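Local coordinates for protein tyrosine phosphatase (Orf virus, PDB 5NCR) that removes phosphate from tyrosine and probably also from serine residues of proteins, working as a homodimeric viral phosphatase of the dual-specificity family, at residues A123-R131 with Y146-I154. The protein carries 2 engineered substitutions. Numbering follows the deposited sequence.
Sequences AMGYVMHKR and YFLKTYYEI
Two helices that follow the phosphate-binding loop in the dual-specificity phosphatase fold pack here, Met-124, Val-127, Met-128 and Arg-131 of one meeting Tyr-146, Phe-147, Thr-150 and Ile-154 of the other. The segment axes cross at 134° and come within 10.8 Å of each other at their closest, a gap filled largely by methionine and aromatic side chains. With CG anti to the backbone N (chi1 -165°) and a bend at chi2, the Met-124 chain brings its methyl over the centre of the Phe-147 ring, with CE 3.5 Å from the centroid; the sulfur sits higher above the same face, completing a Met-aromatic contact. Met-128 instead sets SD at the edge of the Tyr-146 ring, 3.6 Å from CD2. Arg-131 lies across one face of that tyrosine: CG stands over the ring centre, and the guanidinium, tilted 37° from the ring plane, follows with Arg-131 NH1 3.4 Å from Tyr-146 CE1. Thr-150 OG1 borders the opposite face while donating a hydrogen bond to Tyr-146 O at 2.7 Å, and Thr-150 CG2 presses tightly on Val-127 CG1, at 3.3 Å. A water links Tyr-146 OH to Val-127 O, to which it donates, tying the phenol to the facing backbone. Phe-147 also touches Leu-12 and Ile-172. This is largely apolar packing, with an arginine-tyrosine contact and a bridging water at one end, between consecutive helices C-terminal to the phosphate-binding loop in the α/β fold of dual-specificity phosphatases.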
ATOM      1  N   ALA B 123      -8.755  10.152 -15.584  1.00 16.73           N
ATOM      2  CA  ALA B 123      -9.768   9.710 -14.632  1.00 17.47           C
ATOM      3  C   ALA B 123      -9.203   9.719 -13.178  1.00 18.90           C
ATOM      4  O   ALA B 123      -9.828  10.269 -12.285  1.00 18.94           O
ATOM      5  CB  ALA B 123     -10.231   8.315 -15.004  1.00 19.11           C
ATOM      6  N   MET B 124      -8.022   9.138 -12.970  1.00 15.26           N
ATOM      7  CA  MET B 124      -7.344   9.089 -11.670  1.00 14.00           C
ATOM      8  C   MET B 124      -7.035  10.488 -11.188  1.00 20.31           C
ATOM      9  O   MET B 124      -7.346  10.822 -10.039  1.00 19.98           O
ATOM     10  CB  MET B 124      -6.049   8.263 -11.765  1.00 15.95           C
ATOM     11  CG  MET B 124      -5.493   7.867 -10.401  1.00 19.13           C
ATOM     12  SD  MET B 124      -6.609   6.741  -9.484  1.00 24.41           S
ATOM     13  CE  MET B 124      -6.002   7.031  -7.801  1.00 21.99           C
ATOM     14  N   GLY B 125      -6.469  11.313 -12.083  1.00 16.75           N
ATOM     15  CA  GLY B 125      -6.153  12.696 -11.753  1.00 17.15           C
ATOM     16  C   GLY B 125      -7.382  13.464 -11.311  1.00 22.08           C
ATOM     17  O   GLY B 125      -7.360  14.133 -10.279  1.00 23.45           O
ATOM     18  N   TYR B 126      -8.470  13.340 -12.067  1.00 19.56           N
ATOM     19  CA  TYR B 126      -9.713  14.047 -11.768  1.00 20.49           C
ATOM     20  C   TYR B 126     -10.374  13.610 -10.440  1.00 22.98           C
ATOM     21  O   TYR B 126     -10.850  14.458  -9.684  1.00 22.60           O
ATOM     22  CB  TYR B 126     -10.676  13.951 -12.945  1.00 22.15           C
ATOM     23  CG  TYR B 126     -12.004  14.612 -12.652  1.00 27.92           C
ATOM     24  CD1 TYR B 126     -12.078  15.960 -12.333  1.00 31.71           C
ATOM     25  CD2 TYR B 126     -13.173  13.869 -12.588  1.00 30.55           C
ATOM     26  CE1 TYR B 126     -13.288  16.557 -11.986  1.00 34.46           C
ATOM     27  CE2 TYR B 126     -14.401  14.467 -12.295  1.00 33.37           C
ATOM     28  CZ  TYR B 126     -14.453  15.808 -11.984  1.00 41.83           C
ATOM     29  OH  TYR B 126     -15.660  16.373 -11.651  1.00 48.43           O
ATOM     30  N   VAL B 127     -10.378  12.310 -10.161  1.00 17.87           N
ATOM     31  CA  VAL B 127     -10.908  11.755  -8.917  1.00 18.19           C
ATOM     32  C   VAL B 127     -10.069  12.261  -7.718  1.00 18.83           C
ATOM     33  O   VAL B 127     -10.637  12.644  -6.699  1.00 18.89           O
ATOM     34  CB  VAL B 127     -11.032  10.214  -8.989  1.00 21.83           C
ATOM     35  CG1 VAL B 127     -11.371   9.640  -7.614  1.00 23.32           C
ATOM     36  CG2 VAL B 127     -12.112   9.805 -10.016  1.00 21.59           C
ATOM     37  N   MET B 128      -8.745  12.320  -7.874  1.00 15.01           N
ATOM     38  CA  MET B 128      -7.823  12.834  -6.839  1.00 16.61           C
ATOM     39  C   MET B 128      -8.071  14.318  -6.625  1.00 22.46           C
ATOM     40  O   MET B 128      -8.273  14.751  -5.485  1.00 25.26           O
ATOM     41  CB  MET B 128      -6.339  12.596  -7.213  1.00 17.90           C
ATOM     42  CG  MET B 128      -5.893  11.136  -7.104  1.00 22.72           C
ATOM     43  SD  MET B 128      -6.130  10.340  -5.474  1.00 28.24           S
ATOM     44  CE  MET B 128      -5.065  11.379  -4.390  1.00 26.07           C
ATOM     45  N   HIS B 129      -8.161  15.079  -7.727  1.00 18.45           N
ATOM     46  CA  HIS B 129      -8.447  16.510  -7.705  1.00 20.58           C
ATOM     47  C   HIS B 129      -9.778  16.808  -7.014  1.00 25.17           C
ATOM     48  O   HIS B 129      -9.847  17.729  -6.202  1.00 26.80           O
ATOM     49  CB  HIS B 129      -8.489  17.066  -9.125  1.00 22.39           C
ATOM     50  CG  HIS B 129      -8.786  18.527  -9.167  1.00 28.35           C
ATOM     51  ND1 HIS B 129     -10.041  18.999  -9.532  1.00 31.68           N
ATOM     52  CD2 HIS B 129      -7.995  19.575  -8.855  1.00 31.45           C
ATOM     53  CE1 HIS B 129      -9.954  20.316  -9.463  1.00 32.52           C
ATOM     54  NE2 HIS B 129      -8.747  20.706  -9.064  1.00 33.08           N
ATOM     55  N   LYS B 130     -10.824  16.041  -7.344  1.00 20.41           N
ATOM     56  CA  LYS B 130     -12.148  16.231  -6.773  1.00 21.97           C
ATOM     57  C   LYS B 130     -12.137  16.004  -5.260  1.00 27.61           C
ATOM     58  O   LYS B 130     -12.694  16.807  -4.523  1.00 28.53           O
ATOM     59  CB  LYS B 130     -13.168  15.341  -7.500  1.00 25.85           C
ATOM     60  CG  LYS B 130     -14.578  15.491  -6.977  1.00 44.57           C
ATOM     61  CD  LYS B 130     -15.617  14.938  -7.912  1.00 54.24           C
ATOM     62  CE  LYS B 130     -16.966  14.873  -7.195  1.00 63.19           C
ATOM     63  NZ  LYS B 130     -17.008  13.847  -6.105  1.00 57.87           N
ATOM     64  N   ARG B 131     -11.452  14.952  -4.807  1.00 24.95           N
ATOM     65  CA  ARG B 131     -11.310  14.639  -3.383  1.00 25.66           C
ATOM     66  C   ARG B 131     -10.575  15.752  -2.638  1.00 28.76           C
ATOM     67  O   ARG B 131     -11.042  16.172  -1.570  1.00 28.86           O
ATOM     68  CB  ARG B 131     -10.593  13.295  -3.191  1.00 23.35           C
ATOM     69  CG  ARG B 131     -10.506  12.828  -1.728  1.00 33.64           C
ATOM     70  CD  ARG B 131     -11.881  12.713  -1.086  1.00 37.40           C
ATOM     71  NE  ARG B 131     -11.808  12.201   0.267  1.00 49.29           N
ATOM     72  CZ  ARG B 131     -12.580  11.226   0.724  1.00 64.01           C
ATOM     73  NH1 ARG B 131     -13.485  10.662  -0.067  1.00 40.91           N
ATOM     74  NH2 ARG B 131     -12.462  10.813   1.980  1.00 61.13           N
ATOM     75  N   TYR B 146      -5.741   7.235   0.050  1.00 18.99           N
ATOM     76  CA  TYR B 146      -6.881   7.524  -0.804  1.00 17.79           C
ATOM     77  C   TYR B 146      -6.553   7.129  -2.244  1.00 19.91           C
ATOM     78  O   TYR B 146      -7.408   6.572  -2.908  1.00 19.33           O
ATOM     79  CB  TYR B 146      -7.349   8.990  -0.701  1.00 18.15           C
ATOM     80  CG  TYR B 146      -8.582   9.266  -1.543  1.00 20.48           C
ATOM     81  CD1 TYR B 146      -9.860   8.957  -1.072  1.00 22.67           C
ATOM     82  CD2 TYR B 146      -8.468   9.742  -2.849  1.00 19.92           C
ATOM     83  CE1 TYR B 146     -10.994   9.142  -1.876  1.00 21.94           C
ATOM     84  CE2 TYR B 146      -9.590   9.915  -3.661  1.00 19.84           C
ATOM     85  CZ  TYR B 146     -10.850   9.613  -3.171  1.00 23.66           C
ATOM     86  OH  TYR B 146     -11.941   9.805  -3.989  1.00 25.75           O
ATOM     87  N   PHE B 147      -5.303   7.406  -2.711  1.00 16.86           N
ATOM     88  CA  PHE B 147      -4.875   7.079  -4.065  1.00 16.06           C
ATOM     89  C   PHE B 147      -4.935   5.550  -4.225  1.00 19.68           C
ATOM     90  O   PHE B 147      -5.454   5.052  -5.213  1.00 17.54           O
ATOM     91  CB  PHE B 147      -3.446   7.575  -4.316  1.00 17.39           C
ATOM     92  CG  PHE B 147      -3.006   7.454  -5.766  1.00 18.14           C
ATOM     93  CD1 PHE B 147      -2.612   6.221  -6.296  1.00 18.87           C
ATOM     94  CD2 PHE B 147      -2.910   8.583  -6.575  1.00 18.55           C
ATOM     95  CE1 PHE B 147      -2.185   6.117  -7.630  1.00 19.45           C
ATOM     96  CE2 PHE B 147      -2.541   8.471  -7.923  1.00 19.87           C
ATOM     97  CZ  PHE B 147      -2.150   7.245  -8.434  1.00 17.24           C
ATOM     98  N   LEU B 148      -4.403   4.835  -3.245  1.00 17.61           N
ATOM     99  CA  LEU B 148      -4.378   3.389  -3.185  1.00 18.21           C
ATOM    100  C   LEU B 148      -5.793   2.773  -3.274  1.00 23.64           C
ATOM    101  O   LEU B 148      -6.039   1.952  -4.159  1.00 25.13           O
ATOM    102  CB  LEU B 148      -3.662   2.940  -1.902  1.00 19.12           C
ATOM    103  CG  LEU B 148      -3.578   1.459  -1.655  1.00 22.56           C
ATOM    104  CD1 LEU B 148      -2.843   0.724  -2.799  1.00 21.64           C
ATOM    105  CD2 LEU B 148      -2.950   1.195  -0.338  1.00 25.25           C
ATOM    106  N   LYS B 149      -6.698   3.189  -2.381  1.00 19.49           N
ATOM    107  CA  LYS B 149      -8.073   2.702  -2.284  1.00 19.11           C
ATOM    108  C   LYS B 149      -8.830   3.007  -3.594  1.00 22.03           C
ATOM    109  O   LYS B 149      -9.473   2.115  -4.121  1.00 20.70           O
ATOM    110  CB  LYS B 149      -8.750   3.342  -1.062  1.00 23.68           C
ATOM    111  CG  LYS B 149     -10.204   2.967  -0.799  1.00 50.71           C
ATOM    112  CD  LYS B 149     -10.653   3.523   0.574  1.00 64.94           C
ATOM    113  CE  LYS B 149     -12.095   3.985   0.639  1.00 74.76           C
ATOM    114  NZ  LYS B 149     -13.028   2.860   0.883  1.00 81.39           N
ATOM    115  N   THR B 150      -8.694   4.227  -4.129  1.00 17.26           N
ATOM    116  CA  THR B 150      -9.373   4.689  -5.334  1.00 17.75           C
ATOM    117  C   THR B 150      -8.878   3.944  -6.573  1.00 19.22           C
ATOM    118  O   THR B 150      -9.682   3.587  -7.419  1.00 19.83           O
ATOM    119  CB  THR B 150      -9.225   6.212  -5.465  1.00 24.32           C
ATOM    120  OG1 THR B 150      -9.704   6.788  -4.250  1.00 27.36           O
ATOM    121  CG2 THR B 150      -9.980   6.779  -6.644  1.00 25.90           C
ATOM    122  N   TYR B 151      -7.563   3.722  -6.665  1.00 16.22           N
ATOM    123  CA  TYR B 151      -6.946   2.999  -7.767  1.00 16.80           C
ATOM    124  C   TYR B 151      -7.547   1.571  -7.854  1.00 20.91           C
ATOM    125  O   TYR B 151      -7.933   1.136  -8.942  1.00 17.95           O
ATOM    126  CB  TYR B 151      -5.420   2.917  -7.572  1.00 18.04           C
ATOM    127  CG  TYR B 151      -4.795   2.104  -8.674  1.00 18.83           C
ATOM    128  CD1 TYR B 151      -4.608   2.645  -9.939  1.00 21.73           C
ATOM    129  CD2 TYR B 151      -4.512   0.752  -8.492  1.00 20.11           C
ATOM    130  CE1 TYR B 151      -4.118   1.874 -10.989  1.00 23.51           C
ATOM    131  CE2 TYR B 151      -4.014  -0.026  -9.533  1.00 22.60           C
ATOM    132  CZ  TYR B 151      -3.832   0.538 -10.781  1.00 27.05           C
ATOM    133  OH  TYR B 151      -3.322  -0.209 -11.808  1.00 26.87           O
ATOM    134  N   TYR B 152      -7.579   0.854  -6.720  1.00 20.24           N
ATOM    135  CA  TYR B 152      -8.102  -0.521  -6.665  1.00 21.28           C
ATOM    136  C   TYR B 152      -9.617  -0.563  -6.814  1.00 24.68           C
ATOM    137  O   TYR B 152     -10.135  -1.501  -7.398  1.00 23.66           O
ATOM    138  CB  TYR B 152      -7.601  -1.272  -5.438  1.00 22.86           C
ATOM    139  CG  TYR B 152      -6.206  -1.806  -5.692  1.00 24.62           C
ATOM    140  CD1 TYR B 152      -5.979  -2.796  -6.645  1.00 26.61           C
ATOM    141  CD2 TYR B 152      -5.104  -1.271  -5.035  1.00 24.63           C
ATOM    142  CE1 TYR B 152      -4.693  -3.244  -6.936  1.00 24.53           C
ATOM    143  CE2 TYR B 152      -3.813  -1.722  -5.308  1.00 25.27           C
ATOM    144  CZ  TYR B 152      -3.614  -2.720  -6.258  1.00 28.48           C
ATOM    145  OH  TYR B 152      -2.360  -3.164  -6.598  1.00 20.31           O
ATOM    146  N   GLU B 153     -10.309   0.506  -6.384  1.00 21.36           N
ATOM    147  CA  GLU B 153     -11.763   0.603  -6.522  1.00 21.23           C
ATOM    148  C   GLU B 153     -12.147   0.689  -8.010  1.00 23.09           C
ATOM    149  O   GLU B 153     -13.009  -0.078  -8.463  1.00 23.79           O
ATOM    150  CB  GLU B 153     -12.266   1.816  -5.731  1.00 22.70           C
ATOM    151  CG  GLU B 153     -13.775   1.954  -5.585  1.00 37.62           C
ATOM    152  CD  GLU B 153     -14.172   2.880  -4.442  1.00 73.15           C
ATOM    153  OE1 GLU B 153     -15.057   3.739  -4.662  1.00 65.33           O
ATOM    154  OE2 GLU B 153     -13.589   2.762  -3.335  1.00 67.35           O
ATOM    155  N   ILE B 154     -11.474   1.567  -8.786  1.00 17.74           N
ATOM    156  CA  ILE B 154     -11.738   1.753 -10.217  1.00 17.16           C
ATOM    157  C   ILE B 154     -11.264   0.529 -10.992  1.00 22.48           C
ATOM    158  O   ILE B 154     -11.991   0.060 -11.871  1.00 22.68           O
ATOM    159  CB  ILE B 154     -11.170   3.112 -10.774  1.00 17.60           C
ATOM    160  CG1 ILE B 154     -11.811   4.298 -10.022  1.00 17.03           C
ATOM    161  CG2 ILE B 154     -11.418   3.215 -12.319  1.00 21.38           C
ATOM    162  CD1 ILE B 154     -11.089   5.656 -10.174  1.00 20.69           C
TER
HETATM  163  O   HOH W   1     -12.997  11.771  -5.505  1.00 34.38           O